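Local coordinates for protein aromatic-L-amino-acid decarboxylase (Catharanthus roseus, PDB 6EEW) that decarboxylates L-tryptophan to tryptamine and 5-hydroxy-L-tryptophan to serotonin, using pyridoxal 5'-phosphate as cofactor in a homodimer, at residues S170-E184 and T328-L342. Sequence-based numbering, arbitrary orientation.
Sequences SILCTIIAARERALE and TCLWVKQPHLLLRAL
L330, A341 and S170 mark the main footholds of a contact that illustrates how one helix of a pyridoxal-phosphate enzyme packs first on a strand of the mixed seven-stranded sheet of its aminotransferase-like domain and then on the helix that follows. Helix 170-184 runs roughly along strand 328-332. A first torsion of 171° turns L330 CG away from the backbone N and brings CD1 to 3.8 Å from T174 CG2, the two side chains lying alongside each other and pointing opposite ways. S170 OG sits 3.5 Å from T328 CG2, a van der Waals touch between a hydroxyl oxygen and a methyl; both hydroxyls have hydrogen-bond partners elsewhere, S170 OG in T166 O and T328 OG1 in S316 OG. T328 also lies close to H318, which binds L-tryptophan.

Beyond the turn, helix 335-341 crosses at 86°, and small residues permit the close approach. A341 CB presses to 3.3 Å from A177 CA, closer than two carbons normally sit, while L338 CD1 rests 4.0 Å from C173 CB. L337 CD1 meets R181 NH1 at 3.7 Å.

At the outer end, R340 presents its NE/NH2 edge to one oxygen of E184, OE1, with NH2 at 3.0 Å and NE at 3.3 Å. The carboxylate plane is turned 72° from the guanidinium. R340, near the L-tryptophan-binding Y348, is also hydrogen-bonded through NH1 to L349 O. Were R340 replaced by an alanine, the E184 carboxylate would probably lose its cationic mate, and L349 O this donor. The chemistry is thus graded, from a buried, largely apolar seam to a charged pair at the exposed margin.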
loop_
_atom_site.group_PDB
_atom_site.type_symbol
_atom_site.label_atom_id
_atom_site.label_comp_id
_atom_site.label_asym_id
_atom_site.label_seq_id
_atom_site.Cartn_x
_atom_site.Cartn_y
_atom_site.Cartn_z
ATOM N N SER A 170 5.326 -7.773 -2.257
ATOM C CA SER A 170 6.716 -8.189 -2.075
ATOM C C SER A 170 7.064 -9.341 -3.004
ATOM O O SER A 170 8.105 -9.324 -3.682
ATOM C CB SER A 170 6.957 -8.556 -0.626
ATOM O OG SER A 170 6.716 -7.420 0.166
ATOM N N ILE A 171 6.213 -10.361 -3.040
ATOM C CA ILE A 171 6.440 -11.480 -3.946
ATOM C C ILE A 171 6.415 -11.004 -5.390
ATOM O O ILE A 171 7.227 -11.444 -6.214
ATOM C CB ILE A 171 5.417 -12.600 -3.702
ATOM C CG1 ILE A 171 5.684 -13.241 -2.333
ATOM C CG2 ILE A 171 5.572 -13.680 -4.742
ATOM C CD1 ILE A 171 4.765 -14.414 -2.008
ATOM N N LEU A 172 5.464 -10.126 -5.731
ATOM C CA LEU A 172 5.389 -9.597 -7.089
ATOM C C LEU A 172 6.688 -8.903 -7.480
ATOM O O LEU A 172 7.203 -9.111 -8.584
ATOM C CB LEU A 172 4.196 -8.646 -7.204
ATOM C CG LEU A 172 3.966 -7.924 -8.531
ATOM C CD1 LEU A 172 3.829 -8.907 -9.682
ATOM C CD2 LEU A 172 2.741 -7.026 -8.451
ATOM N N CYS A 173 7.249 -8.097 -6.578
ATOM C CA CYS A 173 8.506 -7.414 -6.869
ATOM C C CYS A 173 9.644 -8.413 -7.079
ATOM O O CYS A 173 10.416 -8.295 -8.043
ATOM C CB CYS A 173 8.815 -6.406 -5.756
ATOM S SG CYS A 173 7.800 -4.825 -5.906
ATOM N N THR A 174 9.762 -9.417 -6.200
ATOM C CA THR A 174 10.864 -10.360 -6.402
ATOM C C THR A 174 10.669 -11.176 -7.666
ATOM O O THR A 174 11.646 -11.486 -8.365
ATOM C CB THR A 174 11.058 -11.277 -5.181
ATOM O OG1 THR A 174 9.941 -12.169 -5.036
ATOM C CG2 THR A 174 11.238 -10.451 -3.933
ATOM N N ILE A 175 9.420 -11.504 -7.999
ATOM C CA ILE A 175 9.138 -12.219 -9.242
ATOM C C ILE A 175 9.535 -11.379 -10.450
ATOM O O ILE A 175 10.074 -11.897 -11.437
ATOM C CB ILE A 175 7.649 -12.597 -9.322
ATOM C CG1 ILE A 175 7.243 -13.484 -8.156
ATOM C CG2 ILE A 175 7.346 -13.276 -10.650
ATOM C CD1 ILE A 175 5.789 -13.943 -8.252
ATOM N N ILE A 176 9.250 -10.077 -10.412
ATOM C CA ILE A 176 9.615 -9.245 -11.557
ATOM C C ILE A 176 11.130 -9.123 -11.653
ATOM O O ILE A 176 11.701 -9.142 -12.750
ATOM C CB ILE A 176 8.949 -7.858 -11.473
ATOM C CG1 ILE A 176 7.436 -7.966 -11.709
ATOM C CG2 ILE A 176 9.601 -6.920 -12.482
ATOM C CD1 ILE A 176 6.690 -6.683 -11.544
ATOM N N ALA A 177 11.807 -8.995 -10.511
ATOM C CA ALA A 177 13.268 -8.966 -10.509
ATOM C C ALA A 177 13.841 -10.211 -11.178
ATOM O O ALA A 177 14.720 -10.125 -12.049
ATOM C CB ALA A 177 13.787 -8.830 -9.074
ATOM N N ALA A 178 13.350 -11.384 -10.786
ATOM C CA ALA A 178 13.827 -12.616 -11.406
ATOM C C ALA A 178 13.520 -12.634 -12.901
ATOM O O ALA A 178 14.375 -13.009 -13.726
ATOM C CB ALA A 178 13.203 -13.826 -10.712
ATOM N N ARG A 179 12.283 -12.259 -13.262
ATOM C CA ARG A 179 11.876 -12.209 -14.666
ATOM C C ARG A 179 12.811 -11.328 -15.478
ATOM O O ARG A 179 13.229 -11.695 -16.578
ATOM C CB ARG A 179 10.436 -11.699 -14.782
ATOM C CG ARG A 179 9.892 -11.635 -16.231
ATOM C CD ARG A 179 8.669 -10.693 -16.325
ATOM N NE ARG A 179 9.081 -9.291 -16.243
ATOM C CZ ARG A 179 8.266 -8.275 -15.980
ATOM N NH1 ARG A 179 6.974 -8.488 -15.754
ATOM N NH2 ARG A 179 8.753 -7.045 -15.913
ATOM N N GLU A 180 13.145 -10.155 -14.951
ATOM C CA GLU A 180 13.964 -9.224 -15.714
ATOM C C GLU A 180 15.403 -9.713 -15.809
ATOM O O GLU A 180 16.064 -9.492 -16.824
ATOM C CB GLU A 180 13.893 -7.822 -15.116
ATOM C CG GLU A 180 12.622 -7.041 -15.473
ATOM C CD GLU A 180 12.362 -6.904 -16.982
ATOM O OE1 GLU A 180 13.323 -6.702 -17.766
ATOM O OE2 GLU A 180 11.180 -7.011 -17.386
ATOM N N ARG A 181 15.925 -10.359 -14.763
ATOM C CA ARG A 181 17.244 -10.975 -14.911
ATOM C C ARG A 181 17.247 -11.923 -16.103
ATOM O O ARG A 181 18.123 -11.855 -16.988
ATOM C CB ARG A 181 17.640 -11.722 -13.641
ATOM C CG ARG A 181 18.992 -12.401 -13.780
ATOM C CD ARG A 181 19.474 -13.029 -12.496
ATOM N NE ARG A 181 18.579 -14.063 -11.996
ATOM C CZ ARG A 181 18.746 -14.634 -10.807
ATOM N NH1 ARG A 181 19.754 -14.248 -10.042
ATOM N NH2 ARG A 181 17.916 -15.576 -10.376
ATOM N N ALA A 182 16.230 -12.786 -16.170
ATOM C CA ALA A 182 16.129 -13.691 -17.314
ATOM C C ALA A 182 16.005 -12.922 -18.631
ATOM O O ALA A 182 16.723 -13.214 -19.588
ATOM C CB ALA A 182 14.948 -14.649 -17.134
ATOM N N LEU A 183 15.114 -11.923 -18.694
ATOM C CA LEU A 183 14.851 -11.245 -19.970
ATOM C C LEU A 183 16.067 -10.464 -20.456
ATOM O O LEU A 183 16.308 -10.368 -21.662
ATOM C CB LEU A 183 13.650 -10.311 -19.856
ATOM C CG LEU A 183 12.286 -10.925 -19.521
ATOM C CD1 LEU A 183 11.207 -9.832 -19.486
ATOM C CD2 LEU A 183 11.914 -12.071 -20.457
ATOM N N GLU A 184 16.826 -9.861 -19.542
ATOM C CA GLU A 184 18.052 -9.199 -19.967
ATOM C C GLU A 184 19.078 -10.219 -20.449
ATOM O O GLU A 184 19.851 -9.924 -21.372
ATOM C CB GLU A 184 18.629 -8.343 -18.833
ATOM C CG GLU A 184 17.793 -7.133 -18.434
ATOM C CD GLU A 184 18.510 -6.244 -17.426
ATOM O OE1 GLU A 184 19.751 -6.350 -17.310
ATOM O OE2 GLU A 184 17.833 -5.457 -16.726
ATOM N N THR A 328 4.735 -5.078 5.924
ATOM C CA THR A 328 5.432 -6.263 5.446
ATOM C C THR A 328 6.901 -5.929 5.224
ATOM O O THR A 328 7.216 -4.876 4.676
ATOM C CB THR A 328 4.781 -6.773 4.178
ATOM O OG1 THR A 328 3.528 -7.355 4.540
ATOM C CG2 THR A 328 5.653 -7.789 3.491
ATOM N N CYS A 329 7.799 -6.777 5.708
ATOM C CA CYS A 329 9.230 -6.577 5.542
ATOM C C CYS A 329 9.748 -7.507 4.468
ATOM O O CYS A 329 9.406 -8.698 4.451
ATOM C CB CYS A 329 9.991 -6.836 6.842
ATOM S SG CYS A 329 9.492 -5.808 8.201
ATOM N N LEU A 330 10.594 -6.966 3.594
ATOM C CA LEU A 330 11.181 -7.711 2.493
ATOM C C LEU A 330 12.677 -7.471 2.509
ATOM O O LEU A 330 13.122 -6.320 2.600
ATOM C CB LEU A 330 10.607 -7.276 1.157
ATOM C CG LEU A 330 11.263 -7.795 -0.120
ATOM C CD1 LEU A 330 10.947 -9.272 -0.331
ATOM C CD2 LEU A 330 10.787 -6.950 -1.287
ATOM N N TRP A 331 13.441 -8.552 2.548
ATOM C CA TRP A 331 14.881 -8.505 2.406
ATOM C C TRP A 331 15.297 -9.155 1.094
ATOM O O TRP A 331 14.718 -10.167 0.665
ATOM C CB TRP A 331 15.573 -9.212 3.565
ATOM C CG TRP A 331 15.448 -8.571 4.909
ATOM C CD1 TRP A 331 16.322 -7.699 5.504
ATOM C CD2 TRP A 331 14.410 -8.805 5.857
ATOM N NE1 TRP A 331 15.883 -7.380 6.775
ATOM C CE2 TRP A 331 14.710 -8.047 7.010
ATOM C CE3 TRP A 331 13.254 -9.587 5.844
ATOM C CZ2 TRP A 331 13.890 -8.038 8.121
ATOM C CZ3 TRP A 331 12.433 -9.567 6.942
ATOM C CH2 TRP A 331 12.751 -8.794 8.071
ATOM N N VAL A 332 16.337 -8.594 0.487
ATOM C CA VAL A 332 16.853 -9.065 -0.786
ATOM C C VAL A 332 18.368 -9.104 -0.699
ATOM O O VAL A 332 19.003 -8.155 -0.215
ATOM C CB VAL A 332 16.384 -8.193 -1.961
ATOM C CG1 VAL A 332 17.002 -8.681 -3.235
ATOM C CG2 VAL A 332 14.885 -8.270 -2.061
ATOM N N LYS A 333 18.940 -10.213 -1.165
ATOM C CA LYS A 333 20.375 -10.420 -1.069
ATOM C C LYS A 333 21.119 -9.618 -2.126
ATOM O O LYS A 333 22.265 -9.208 -1.895
ATOM C CB LYS A 333 20.685 -11.915 -1.190
ATOM C CG LYS A 333 22.107 -12.300 -0.834
ATOM C CD LYS A 333 22.230 -13.812 -0.709
ATOM C CE LYS A 333 21.935 -14.498 -2.025
ATOM N NZ LYS A 333 21.934 -15.978 -1.865
ATOM N N GLN A 334 20.492 -9.389 -3.286
ATOM C CA GLN A 334 21.083 -8.587 -4.354
ATOM C C GLN A 334 20.123 -7.455 -4.718
ATOM O O GLN A 334 19.351 -7.560 -5.686
ATOM C CB GLN A 334 21.421 -9.455 -5.560
ATOM C CG GLN A 334 22.592 -10.380 -5.303
ATOM C CD GLN A 334 23.004 -11.139 -6.545
ATOM O OE1 GLN A 334 22.360 -12.115 -6.933
ATOM N NE2 GLN A 334 24.090 -10.695 -7.177
ATOM N N PRO A 335 20.130 -6.362 -3.959
ATOM C CA PRO A 335 19.231 -5.247 -4.304
ATOM C C PRO A 335 19.355 -4.802 -5.752
ATOM O O PRO A 335 18.332 -4.499 -6.365
ATOM C CB PRO A 335 19.649 -4.146 -3.318
ATOM C CG PRO A 335 20.197 -4.874 -2.156
ATOM C CD PRO A 335 20.881 -6.099 -2.718
ATOM N N HIS A 336 20.559 -4.800 -6.336
ATOM C CA HIS A 336 20.704 -4.281 -7.689
ATOM C C HIS A 336 19.831 -5.040 -8.684
ATOM O O HIS A 336 19.375 -4.459 -9.674
ATOM C CB HIS A 336 22.168 -4.310 -8.121
ATOM C CG HIS A 336 22.658 -5.676 -8.482
ATOM N ND1 HIS A 336 22.836 -6.082 -9.788
ATOM C CD2 HIS A 336 23.004 -6.730 -7.707
ATOM C CE1 HIS A 336 23.268 -7.332 -9.802
ATOM N NE2 HIS A 336 23.382 -7.745 -8.552
ATOM N N LEU A 337 19.558 -6.323 -8.442
ATOM C CA LEU A 337 18.639 -7.012 -9.342
ATOM C C LEU A 337 17.231 -6.461 -9.193
ATOM O O LEU A 337 16.540 -6.225 -10.191
ATOM C CB LEU A 337 18.648 -8.513 -9.072
ATOM C CG LEU A 337 19.933 -9.281 -9.334
ATOM C CD1 LEU A 337 19.780 -10.711 -8.826
ATOM C CD2 LEU A 337 20.256 -9.277 -10.822
ATOM N N LEU A 338 16.813 -6.186 -7.953
ATOM C CA LEU A 338 15.509 -5.568 -7.724
ATOM C C LEU A 338 15.432 -4.188 -8.363
ATOM O O LEU A 338 14.443 -3.844 -9.017
ATOM C CB LEU A 338 15.239 -5.445 -6.232
ATOM C CG LEU A 338 13.881 -4.830 -5.881
ATOM C CD1 LEU A 338 12.760 -5.800 -6.240
ATOM C CD2 LEU A 338 13.834 -4.406 -4.413
ATOM N N LEU A 339 16.450 -3.368 -8.126
ATOM C CA LEU A 339 16.479 -2.013 -8.650
ATOM C C LEU A 339 16.441 -2.010 -10.176
ATOM O O LEU A 339 15.626 -1.308 -10.783
ATOM C CB LEU A 339 17.719 -1.303 -8.112
ATOM C CG LEU A 339 17.442 -0.579 -6.800
ATOM C CD1 LEU A 339 16.493 -1.403 -5.950
ATOM C CD2 LEU A 339 18.724 -0.295 -6.052
ATOM N N ARG A 340 17.282 -2.828 -10.821
ATOM C CA ARG A 340 17.212 -2.925 -12.273
ATOM C C ARG A 340 15.804 -3.277 -12.703
ATOM O O ARG A 340 15.270 -2.707 -13.666
ATOM C CB ARG A 340 18.198 -3.975 -12.783
ATOM C CG ARG A 340 19.631 -3.560 -12.613
ATOM C CD ARG A 340 20.581 -4.558 -13.211
ATOM N NE ARG A 340 20.547 -4.579 -14.667
ATOM C CZ ARG A 340 21.179 -3.685 -15.416
ATOM N NH1 ARG A 340 21.845 -2.698 -14.832
ATOM N NH2 ARG A 340 21.139 -3.767 -16.738
ATOM N N ALA A 341 15.173 -4.207 -11.981
ATOM C CA ALA A 341 13.854 -4.666 -12.395
ATOM C C ALA A 341 12.826 -3.542 -12.346
ATOM O O ALA A 341 11.947 -3.465 -13.211
ATOM C CB ALA A 341 13.406 -5.826 -11.509
ATOM N N LEU A 342 12.929 -2.648 -11.357
ATOM C CA LEU A 342 11.862 -1.700 -11.047
ATOM C C LEU A 342 12.095 -0.310 -11.637
ATOM O O LEU A 342 11.550 0.675 -11.127
ATOM C CB LEU A 342 11.680 -1.594 -9.532
ATOM C CG LEU A 342 10.645 -2.513 -8.886
ATOM C CD1 LEU A 342 10.652 -3.893 -9.554
ATOM C CD2 LEU A 342 10.920 -2.634 -7.393
#